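Local coordinates for germination protein YpeB (Bacillus megaterium QM B1551, PDB 5BOI) that takes part in the germination of Bacillus spores, probably as an inhibitory protein, and is represented here by its C-terminal, PepSY-containing part, at residues Lys79-Ser84 with Met139-Gly144; Phe101-Met106 with Phe120-Glu125; Arg129-Ser134 with Arg187-Thr192. One frame throughout, in Å; residues are numbered along the deposited sequence. Where two conformers were deposited one is given.

Contact 1 of 3, residues Lys79-Ser84 with Met139-Gly144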
loop_
_atom_site.group_PDB
_atom_site.type_symbol
_atom_site.label_atom_id
_atom_site.label_comp_id
_atom_site.label_asym_id
_atom_site.label_seq_id
_atom_site.Cartn_x
_atom_site.Cartn_y
_atom_site.Cartn_z
ATOM N N LYS A 79 -9.299 19.807 7.538
ATOM C CA LYS A 79 -9.394 20.786 8.613
ATOM C C LYS A 79 -9.721 20.209 9.973
ATOM O O LYS A 79 -9.431 20.831 10.980
ATOM C CB LYS A 79 -10.433 21.858 8.244
ATOM C CG LYS A 79 -10.193 22.464 6.860
ATOM C CD LYS A 79 -8.822 23.146 6.782
ATOM C CE LYS A 79 -8.488 23.495 5.340
ATOM N NZ LYS A 79 -7.053 23.879 5.161
ATOM N N LYS A 80 -10.324 19.021 10.017
ATOM C CA LYS A 80 -10.879 18.500 11.265
ATOM C C LYS A 80 -10.754 16.989 11.336
ATOM O O LYS A 80 -11.024 16.313 10.352
ATOM C CB LYS A 80 -12.374 18.857 11.360
ATOM C CG LYS A 80 -13.164 18.126 12.436
ATOM C CD LYS A 80 -12.731 18.538 13.842
ATOM C CE LYS A 80 -13.601 17.860 14.891
ATOM N NZ LYS A 80 -13.171 18.266 16.260
ATOM N N GLN A 81 -10.364 16.461 12.486
ATOM C CA GLN A 81 -10.424 15.018 12.707
ATOM C C GLN A 81 -11.711 14.615 13.402
ATOM O O GLN A 81 -11.929 14.961 14.561
ATOM C CB GLN A 81 -9.225 14.540 13.538
ATOM C CG GLN A 81 -9.266 13.027 13.811
ATOM C CD GLN A 81 -8.092 12.550 14.682
ATOM O OE1 GLN A 81 -7.241 13.342 15.108
ATOM N NE2 GLN A 81 -8.069 11.271 14.974
ATOM N N ASN A 82 -12.558 13.874 12.684
ATOM C CA ASN A 82 -13.801 13.342 13.215
ATOM C C ASN A 82 -13.748 11.848 13.546
ATOM O O ASN A 82 -14.566 11.353 14.328
ATOM C CB ASN A 82 -14.921 13.573 12.218
ATOM C CG ASN A 82 -15.326 15.036 12.142
ATOM O OD1 ASN A 82 -15.398 15.718 13.163
ATOM N ND2 ASN A 82 -15.623 15.507 10.946
ATOM N N ILE A 83 -12.829 11.126 12.919
ATOM C CA ILE A 83 -12.762 9.684 13.150
ATOM C C ILE A 83 -11.389 9.274 13.656
ATOM O O ILE A 83 -10.400 9.966 13.419
ATOM C CB ILE A 83 -13.084 8.881 11.881
ATOM C CG1 ILE A 83 -11.988 9.087 10.835
ATOM C CG2 ILE A 83 -14.465 9.238 11.358
ATOM C CD1 ILE A 83 -12.073 8.138 9.661
ATOM N N SER A 84 -11.334 8.152 14.367
ATOM C CA SER A 84 -10.049 7.658 14.865
ATOM C C SER A 84 -9.169 7.121 13.739
ATOM O O SER A 84 -9.669 6.801 12.650
ATOM C CB SER A 84 -10.264 6.560 15.912
ATOM O OG SER A 84 -10.917 5.447 15.338
ATOM N N MET A 139 -6.001 8.660 3.818
ATOM C CA MET A 139 -7.422 8.839 4.095
ATOM C C MET A 139 -7.663 10.158 4.815
ATOM O O MET A 139 -6.864 10.560 5.645
ATOM C CB MET A 139 -7.960 7.696 4.962
ATOM C CG MET A 139 -7.558 6.296 4.537
ATOM S SD MET A 139 -8.259 5.830 2.959
ATOM C CE MET A 139 -9.979 5.631 3.401
ATOM N N SER A 140 -8.773 10.821 4.509
ATOM C CA SER A 140 -9.187 11.989 5.279
ATOM C C SER A 140 -9.711 11.540 6.630
ATOM O O SER A 140 -10.602 10.709 6.692
ATOM C CB SER A 140 -10.285 12.763 4.556
ATOM O OG SER A 140 -10.881 13.691 5.471
ATOM N N LEU A 141 -9.205 12.104 7.714
ATOM C CA LEU A 141 -9.810 11.823 9.016
ATOM C C LEU A 141 -11.059 12.668 9.308
ATOM O O LEU A 141 -11.642 12.537 10.388
ATOM C CB LEU A 141 -8.783 12.002 10.131
ATOM C CG LEU A 141 -7.569 11.054 10.036
ATOM C CD1 LEU A 141 -6.656 11.273 11.217
ATOM C CD2 LEU A 141 -7.981 9.585 9.935
ATOM N N GLU A 142 -11.475 13.517 8.364
ATOM C CA GLU A 142 -12.710 14.307 8.541
ATOM C C GLU A 142 -13.927 13.475 8.182
ATOM O O GLU A 142 -14.988 13.578 8.833
ATOM C CB GLU A 142 -12.684 15.592 7.685
ATOM C CG GLU A 142 -13.819 16.574 7.945
ATOM C CD GLU A 142 -13.530 17.967 7.374
ATOM O OE1 GLU A 142 -14.378 18.507 6.635
ATOM O OE2 GLU A 142 -12.445 18.522 7.660
ATOM N N ASP A 143 -13.785 12.652 7.142
ATOM C CA ASP A 143 -14.924 11.886 6.629
ATOM C C ASP A 143 -14.594 10.464 6.191
ATOM O O ASP A 143 -15.488 9.740 5.745
ATOM C CB ASP A 143 -15.581 12.615 5.451
ATOM C CG ASP A 143 -14.604 12.956 4.328
ATOM O OD1 ASP A 143 -13.495 12.378 4.250
ATOM O OD2 ASP A 143 -14.956 13.831 3.507
ATOM N N GLY A 144 -13.331 10.055 6.305
ATOM C CA GLY A 144 -12.975 8.694 5.959
ATOM C C GLY A 144 -12.788 8.479 4.470
ATOM O O GLY A 144 -12.585 7.347 4.024
#
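The connecting loop of the beta hairpin formed by strands 134-140 and 146-150 packs, through Leu-141 and Glu-142, against the irregular loop Lys-79 to Ser-84 that leads into helix 85-98. At its centre the carbonyl oxygen of Leu-141 is gripped twice: Asn-82 N donates to Leu-141 O over 2.8 Å, tilted from the carbonyl plane, and Ile-83 N reaches the same oxygen from within that plane at 3.1 Å. One carbonyl thus satisfies two successive amides. The next is taken by a side chain. Asn-82 CG stands anti to its own carbonyl carbon (chi1 -72°), and Asn-82 ND2 meets Glu-142 O at 2.9 Å, nearly straight at 164°, on a lone pair and in the plane of its own amide. Asparagine suits this place because its short side chain sets an amide N-H near the backbone N-H that bonds to Leu-141 O, within reach of the next carbonyl. Gln-81 and Leu-141 run side by side, with Gln-81 CG 3.9 Å from Leu-141 CB, while Gln-81 NE2 donates to Ile-83 O, two residues on in the same loop, and Gln-81 OE1 is bonded to Gln-111. Ile-83 CG1 approaches Leu-141 CD2, and both side chains also touch Ala-88, so they pack between the hairpin loop and helix 85-98. Gly-144 N closes the hairpin loop on Ser-140 O, an ST turn braces it, Glu-142 N donating to Ser-140 OG, and Gly-144 tolerates its positive phi (81°) because it has no CB to press on the preceding carbonyl oxygen. At the outer end, the extended Glu-142 brings OE2 to two backbone amides, with weak bonds from Lys-80 N at 3.2 Å and Lys-79 N at 3.4 Å.

Contact 2 of 3, residues Phe101-Met106 with Phe120-Glu125. With SO4 (sulfate ion), chain B; SO4 (sulfate ion), chain C.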
loop_
_atom_site.group_PDB
_atom_site.type_symbol
_atom_site.label_atom_id
_atom_site.label_comp_id
_atom_site.label_asym_id
_atom_site.label_seq_id
_atom_site.Cartn_x
_atom_site.Cartn_y
_atom_site.Cartn_z
ATOM N N PHE A 101 -8.786 -4.957 -5.046
ATOM C CA PHE A 101 -7.448 -5.158 -4.502
ATOM C C PHE A 101 -7.558 -6.135 -3.358
ATOM O O PHE A 101 -7.769 -5.742 -2.211
ATOM C CB PHE A 101 -6.822 -3.838 -4.045
ATOM C CG PHE A 101 -6.420 -2.945 -5.175
ATOM C CD1 PHE A 101 -5.174 -3.067 -5.760
ATOM C CD2 PHE A 101 -7.301 -1.997 -5.671
ATOM C CE1 PHE A 101 -4.798 -2.251 -6.810
ATOM C CE2 PHE A 101 -6.934 -1.177 -6.727
ATOM C CZ PHE A 101 -5.683 -1.304 -7.297
ATOM N N GLU A 102 -7.441 -7.419 -3.690
ATOM C CA GLU A 102 -7.589 -8.490 -2.717
ATOM C C GLU A 102 -6.220 -9.035 -2.313
ATOM O O GLU A 102 -5.224 -8.822 -3.017
ATOM C CB GLU A 102 -8.444 -9.629 -3.281
ATOM C CG GLU A 102 -9.627 -9.189 -4.133
ATOM C CD GLU A 102 -10.648 -8.394 -3.349
ATOM O OE1 GLU A 102 -10.793 -8.650 -2.135
ATOM O OE2 GLU A 102 -11.303 -7.510 -3.946
ATOM N N SER A 103 -6.191 -9.729 -1.176
ATOM C CA SER A 103 -4.996 -10.403 -0.655
ATOM C C SER A 103 -3.909 -9.418 -0.221
ATOM O O SER A 103 -2.719 -9.692 -0.359
ATOM C CB SER A 103 -4.426 -11.388 -1.681
ATOM O OG SER A 103 -3.763 -10.693 -2.722
ATOM N N LEU A 104 -4.341 -8.282 0.309
ATOM C CA LEU A 104 -3.417 -7.319 0.920
ATOM C C LEU A 104 -3.567 -7.361 2.435
ATOM O O LEU A 104 -4.643 -7.678 2.945
ATOM C CB LEU A 104 -3.703 -5.924 0.380
ATOM C CG LEU A 104 -3.364 -5.725 -1.099
ATOM C CD1 LEU A 104 -3.968 -4.441 -1.608
ATOM C CD2 LEU A 104 -1.852 -5.676 -1.282
ATOM N N VAL A 105 -2.499 -7.050 3.165
ATOM C CA VAL A 105 -2.604 -6.926 4.614
ATOM C C VAL A 105 -1.888 -5.638 5.039
ATOM O O VAL A 105 -0.931 -5.229 4.387
ATOM C CB VAL A 105 -2.007 -8.162 5.307
ATOM C CG1 VAL A 105 -0.592 -8.393 4.828
ATOM C CG2 VAL A 105 -2.061 -8.033 6.827
ATOM N N MET A 106 -2.345 -4.997 6.108
ATOM C CA MET A 106 -1.762 -3.692 6.483
ATOM C C MET A 106 -0.372 -3.891 7.071
ATOM O O MET A 106 -0.157 -4.797 7.883
ATOM C CB MET A 106 -2.638 -2.949 7.483
ATOM C CG MET A 106 -2.116 -1.533 7.782
ATOM S SD MET A 106 -3.322 -0.716 8.804
ATOM C CE MET A 106 -3.517 -2.011 10.026
ATOM N N PHE A 120 -0.118 -1.190 2.658
ATOM C CA PHE A 120 -0.589 -2.565 2.661
ATOM C C PHE A 120 0.371 -3.359 1.798
ATOM O O PHE A 120 0.961 -2.786 0.874
ATOM C CB PHE A 120 -2.006 -2.663 2.072
ATOM C CG PHE A 120 -3.065 -2.031 2.925
ATOM C CD1 PHE A 120 -3.239 -0.650 2.938
ATOM C CD2 PHE A 120 -3.878 -2.809 3.725
ATOM C CE1 PHE A 120 -4.219 -0.056 3.724
ATOM C CE2 PHE A 120 -4.857 -2.216 4.521
ATOM C CZ PHE A 120 -5.020 -0.841 4.520
ATOM N N VAL A 121 0.549 -4.658 2.072
ATOM C CA VAL A 121 1.419 -5.476 1.240
ATOM C C VAL A 121 0.740 -6.775 0.809
ATOM O O VAL A 121 -0.174 -7.269 1.470
ATOM C CB VAL A 121 2.737 -5.841 1.948
ATOM C CG1 VAL A 121 3.543 -4.583 2.276
ATOM C CG2 VAL A 121 2.468 -6.653 3.232
ATOM N N GLU A 122 1.216 -7.327 -0.300
ATOM C CA GLU A 122 0.647 -8.538 -0.847
ATOM C C GLU A 122 0.913 -9.724 0.065
ATOM O O GLU A 122 1.997 -9.857 0.659
ATOM C CB GLU A 122 1.208 -8.818 -2.237
ATOM C CG GLU A 122 0.573 -10.044 -2.895
ATOM C CD GLU A 122 1.288 -10.465 -4.151
ATOM O OE1 GLU A 122 2.472 -10.097 -4.309
ATOM O OE2 GLU A 122 0.669 -11.166 -4.978
ATOM N N GLN A 123 -0.087 -10.594 0.163
ATOM C CA GLN A 123 0.059 -11.837 0.894
ATOM C C GLN A 123 -0.123 -13.000 -0.104
ATOM O O GLN A 123 -1.110 -13.014 -0.844
ATOM C CB GLN A 123 -0.966 -11.835 2.032
ATOM C CG GLN A 123 -1.358 -13.133 2.665
ATOM C CD GLN A 123 -2.449 -12.901 3.697
ATOM O OE1 GLN A 123 -3.623 -12.742 3.356
ATOM N NE2 GLN A 123 -2.059 -12.843 4.963
ATOM N N THR A 124 0.835 -13.929 -0.164
ATOM C CA THR A 124 0.730 -15.084 -1.080
ATOM C C THR A 124 -0.341 -16.056 -0.598
ATOM O O THR A 124 -0.893 -15.888 0.485
ATOM C CB THR A 124 2.052 -15.884 -1.214
ATOM O OG1 THR A 124 2.317 -16.552 0.021
ATOM C CG2 THR A 124 3.250 -14.951 -1.562
ATOM N N GLU A 125 -0.560 -17.108 -1.393
ATOM C CA GLU A 125 -1.577 -18.136 -1.118
ATOM C C GLU A 125 -1.407 -18.704 0.291
ATOM O O GLU A 125 -2.373 -18.840 1.026
ATOM C CB GLU A 125 -1.475 -19.237 -2.180
ATOM C CG GLU A 125 -2.383 -20.429 -1.990
ATOM C CD GLU A 125 -2.190 -21.453 -3.097
ATOM O OE1 GLU A 125 -1.635 -22.535 -2.815
ATOM O OE2 GLU A 125 -2.590 -21.163 -4.245
HETATM S S SO4 B . 3.101 -19.807 -1.855
HETATM O O1 SO4 B . 3.347 -19.041 -3.072
HETATM O O2 SO4 B . 3.364 -18.978 -0.686
HETATM O O3 SO4 B . 1.708 -20.250 -1.852
HETATM O O4 SO4 B . 3.979 -20.971 -1.822
HETATM S S SO4 C . -3.337 -14.806 8.389
HETATM O O1 SO4 C . -3.122 -14.295 7.035
HETATM O O2 SO4 C . -2.756 -13.887 9.362
HETATM O O3 SO4 C . -2.721 -16.126 8.538
HETATM O O4 SO4 C . -4.779 -14.900 8.632
#
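With Phe-120 CG anti to its carbonyl carbon (chi1 -68°) and Met-106 CG anti to its backbone N (chi1 -175°), Met-106 CG is set over the Phe-120 ring on one face of the hairpin formed by strands 104-112 and 115-123. The two residues are an antiparallel non-hydrogen-bonded pair, as are Leu-104 and Glu-122. Met-106 CG sits 4.3 Å above the ring plane of Phe-120, offset toward the rim, while Met-106 CB lies 3.8 Å from Phe-120 CE2. The sulfur completes a Met-aromatic contact, with Met-106 SD 5.2 Å from the ring centroid and oblique to it. Methionine suits the place because its unbranched CB and CG can lie against the ring, with the polarisable sulfur obliquely beside it. Leu-104 joins the same face, its CB against Phe-120 CB. On the other face Val-105 CG1 packs on Val-121 CG2 at 3.9 Å, a pair of beta-branched residues well suited to extended strands. They form an antiparallel hydrogen-bonded pair: Val-105 N donates to Val-121 O at 2.9 Å and Val-121 N to Val-105 O at 2.8 Å. At the open end of the hairpin, Gln-123 N reaches Ser-103 O at 2.8 Å. Beyond it, Gln-123 NE2 makes a weak bond to a sulfate ion, and Thr-124 OG1 donates to a second; both ions probably come from the crystallisation liquor. The Phe-120 face is covered by helix 85-98, where Thr-93 and Leu-96 touch the ring, and Leu-104 also meets Phe-154 of helix 152-156; from the opposite face Val-105 touches Arg-129 of strand 129-130.

Contact 3 of 3, residues Arg129-Ser134 with Arg187-Thr192. With SO4 (sulfate ion), chain C.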
loop_
_atom_site.group_PDB
_atom_site.type_symbol
_atom_site.label_atom_id
_atom_site.label_comp_id
_atom_site.label_asym_id
_atom_site.label_seq_id
_atom_site.Cartn_x
_atom_site.Cartn_y
_atom_site.Cartn_z
ATOM N N ARG A 129 4.174 -12.631 3.445
ATOM C CA ARG A 129 3.989 -11.194 3.177
ATOM C C ARG A 129 5.084 -10.669 2.252
ATOM O O ARG A 129 6.268 -10.760 2.576
ATOM C CB ARG A 129 3.982 -10.406 4.484
ATOM C CG ARG A 129 2.669 -10.636 5.224
ATOM C CD ARG A 129 2.640 -10.196 6.666
ATOM N NE ARG A 129 1.458 -10.779 7.302
ATOM C CZ ARG A 129 0.995 -10.442 8.500
ATOM N NH1 ARG A 129 1.613 -9.513 9.220
ATOM N NH2 ARG A 129 -0.093 -11.037 8.973
ATOM N N ILE A 130 4.686 -10.137 1.105
ATOM C CA ILE A 130 5.647 -9.684 0.105
ATOM C C ILE A 130 5.745 -8.164 0.212
ATOM O O ILE A 130 4.992 -7.427 -0.436
ATOM C CB ILE A 130 5.231 -10.070 -1.328
ATOM C CG1 ILE A 130 4.826 -11.544 -1.430
ATOM C CG2 ILE A 130 6.308 -9.704 -2.319
ATOM C CD1 ILE A 130 5.928 -12.515 -1.105
ATOM N N TYR A 131 6.648 -7.699 1.057
ATOM C CA TYR A 131 6.737 -6.265 1.322
ATOM C C TYR A 131 7.044 -5.366 0.102
ATOM O O TYR A 131 6.535 -4.249 0.050
ATOM C CB TYR A 131 7.740 -6.019 2.459
ATOM C CG TYR A 131 7.093 -6.262 3.808
ATOM C CD1 TYR A 131 6.993 -7.545 4.330
ATOM C CD2 TYR A 131 6.585 -5.212 4.551
ATOM C CE1 TYR A 131 6.385 -7.769 5.549
ATOM C CE2 TYR A 131 5.991 -5.417 5.763
ATOM C CZ TYR A 131 5.874 -6.673 6.254
ATOM O OH TYR A 131 5.259 -6.841 7.469
ATOM N N PRO A 132 7.832 -5.841 -0.890
ATOM C CA PRO A 132 8.026 -5.016 -2.098
ATOM C C PRO A 132 6.740 -4.721 -2.886
ATOM O O PRO A 132 6.657 -3.699 -3.567
ATOM C CB PRO A 132 8.973 -5.868 -2.950
ATOM C CG PRO A 132 9.725 -6.703 -1.954
ATOM C CD PRO A 132 8.726 -7.020 -0.890
ATOM N N ASP A 133 5.760 -5.609 -2.789
ATOM C CA ASP A 133 4.523 -5.506 -3.561
ATOM C C ASP A 133 3.460 -4.756 -2.752
ATOM O O ASP A 133 2.563 -5.363 -2.145
ATOM C CB ASP A 133 4.034 -6.903 -3.953
ATOM C CG ASP A 133 5.005 -7.613 -4.902
ATOM O OD1 ASP A 133 6.151 -7.131 -5.053
ATOM O OD2 ASP A 133 4.636 -8.648 -5.488
ATOM N N SER A 134 3.576 -3.434 -2.743
ATOM C CA SER A 134 2.830 -2.631 -1.778
ATOM C C SER A 134 1.846 -1.633 -2.398
ATOM O O SER A 134 1.982 -1.191 -3.541
ATOM C CB SER A 134 3.807 -1.875 -0.871
ATOM O OG SER A 134 4.564 -0.909 -1.591
ATOM N N ARG A 187 5.287 -14.369 11.250
ATOM C CA ARG A 187 4.911 -14.813 9.904
ATOM C C ARG A 187 6.151 -14.919 9.018
ATOM O O ARG A 187 7.192 -14.374 9.367
ATOM C CB ARG A 187 3.932 -13.832 9.262
ATOM C CG ARG A 187 2.583 -13.696 9.971
ATOM C CD ARG A 187 1.745 -14.981 9.882
ATOM N NE ARG A 187 0.378 -14.733 10.353
ATOM C CZ ARG A 187 0.015 -14.688 11.629
ATOM N NH1 ARG A 187 0.900 -14.902 12.591
ATOM N NH2 ARG A 187 -1.257 -14.442 11.944
ATOM N N LEU A 188 6.049 -15.589 7.870
ATOM C CA LEU A 188 7.126 -15.504 6.862
ATOM C C LEU A 188 6.940 -14.282 5.969
ATOM O O LEU A 188 5.814 -13.838 5.723
ATOM C CB LEU A 188 7.164 -16.752 5.987
ATOM C CG LEU A 188 7.850 -17.984 6.557
ATOM C CD1 LEU A 188 7.505 -19.176 5.684
ATOM C CD2 LEU A 188 9.380 -17.794 6.566
ATOM N N ALA A 189 8.042 -13.717 5.487
ATOM C CA ALA A 189 7.953 -12.484 4.704
ATOM C C ALA A 189 9.134 -12.380 3.747
ATOM O O ALA A 189 10.208 -12.936 4.010
ATOM C CB ALA A 189 7.891 -11.270 5.622
ATOM N N ILE A 190 8.908 -11.714 2.619
ATOM C CA ILE A 190 9.964 -11.367 1.681
ATOM C C ILE A 190 10.202 -9.862 1.765
ATOM O O ILE A 190 9.264 -9.079 1.656
ATOM C CB ILE A 190 9.606 -11.738 0.240
ATOM C CG1 ILE A 190 9.606 -13.259 0.072
ATOM C CG2 ILE A 190 10.576 -11.077 -0.739
ATOM C CD1 ILE A 190 9.177 -13.704 -1.293
ATOM N N ILE A 191 11.452 -9.467 1.989
ATOM C CA ILE A 191 11.813 -8.060 1.934
ATOM C C ILE A 191 13.083 -7.970 1.112
ATOM O O ILE A 191 13.689 -9.001 0.752
ATOM C CB ILE A 191 12.075 -7.440 3.334
ATOM C CG1 ILE A 191 13.288 -8.109 3.998
ATOM C CG2 ILE A 191 10.831 -7.490 4.219
ATOM C CD1 ILE A 191 13.763 -7.423 5.276
ATOM N N THR A 192 13.514 -6.744 0.826
ATOM C CA THR A 192 14.882 -6.575 0.348
ATOM C C THR A 192 15.828 -6.512 1.536
ATOM O O THR A 192 15.435 -6.118 2.632
ATOM C CB THR A 192 15.042 -5.320 -0.493
ATOM O OG1 THR A 192 14.665 -4.185 0.295
ATOM C CG2 THR A 192 14.147 -5.407 -1.743
HETATM S S SO4 C . -3.337 -14.806 8.389
HETATM O O1 SO4 C . -3.122 -14.295 7.035
HETATM O O2 SO4 C . -2.756 -13.887 9.362
HETATM O O3 SO4 C . -2.721 -16.126 8.538
HETATM O O4 SO4 C . -4.779 -14.900 8.632
#
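Arg-129 and Arg-187 meet at a slant, their guanidinium planes 56° apart. Arg-187 CG stands anti to its carbonyl carbon (chi1 -63°) and lies 3.8 Å above the plane of the Arg-129 guanidinium, over its centre, with the charged group further along the chain. On the other side of the parallel strand pair, Ile-130 and Ile-190 lie side by side, pointing the same way, with their CD1 methyls tightly packed at 3.5 Å. Tyr-131 lies alongside Ile-191, Tyr-131 CD1 touching Ile-191 CG2, and Ala-189 CB sits at the ring edge, 3.8 Å from Tyr-131 CE1; the small alanine leaves room for the large ring. The backbones are joined by Arg-129 N to Leu-188 O, Ile-190 N to Arg-129 O at 2.8 Å and Tyr-131 N to Ile-190 O. The type I turn from Ile-130 to Asp-133, with Pro-132 inside it, then leads the chain away. A sulfate ion, probably from the crystallisation liquor, accepts from Arg-187 NH2 at 3.0 Å through O2, which lies at the edge of the Arg-129 guanidinium. With Arg-129 NH2 and Arg-187 NE 4.0 Å apart, the arginines would be expected to draw in an anion, and Glu-185, in weak, long ion pairs, probably offsets part of their charge.

From the N-terminal side, the chain first reaches 79-84, runs through helix 85-98, and enters the hairpin that contact 2 closes between 101-106 and 120-125. Contact 1 closes later, when 139-144 returns to 79-84, so contact 2 is nested within its loop. Contact 3 opens at 129-134, inside that same loop, but closes at 187-192, well beyond it; contacts 1 and 3 therefore cross. Contacts 2 and 3 follow in series and touch, Ile-130 N probably bonding to Glu-122 O. Contact 1 joins the loop before helix 85-98 to the end of strand 134-140, contact 2 joins two strands packed against that helix, and contact 3 ties the YpeB PepSY1-PepSY2 region to the final PepSY region.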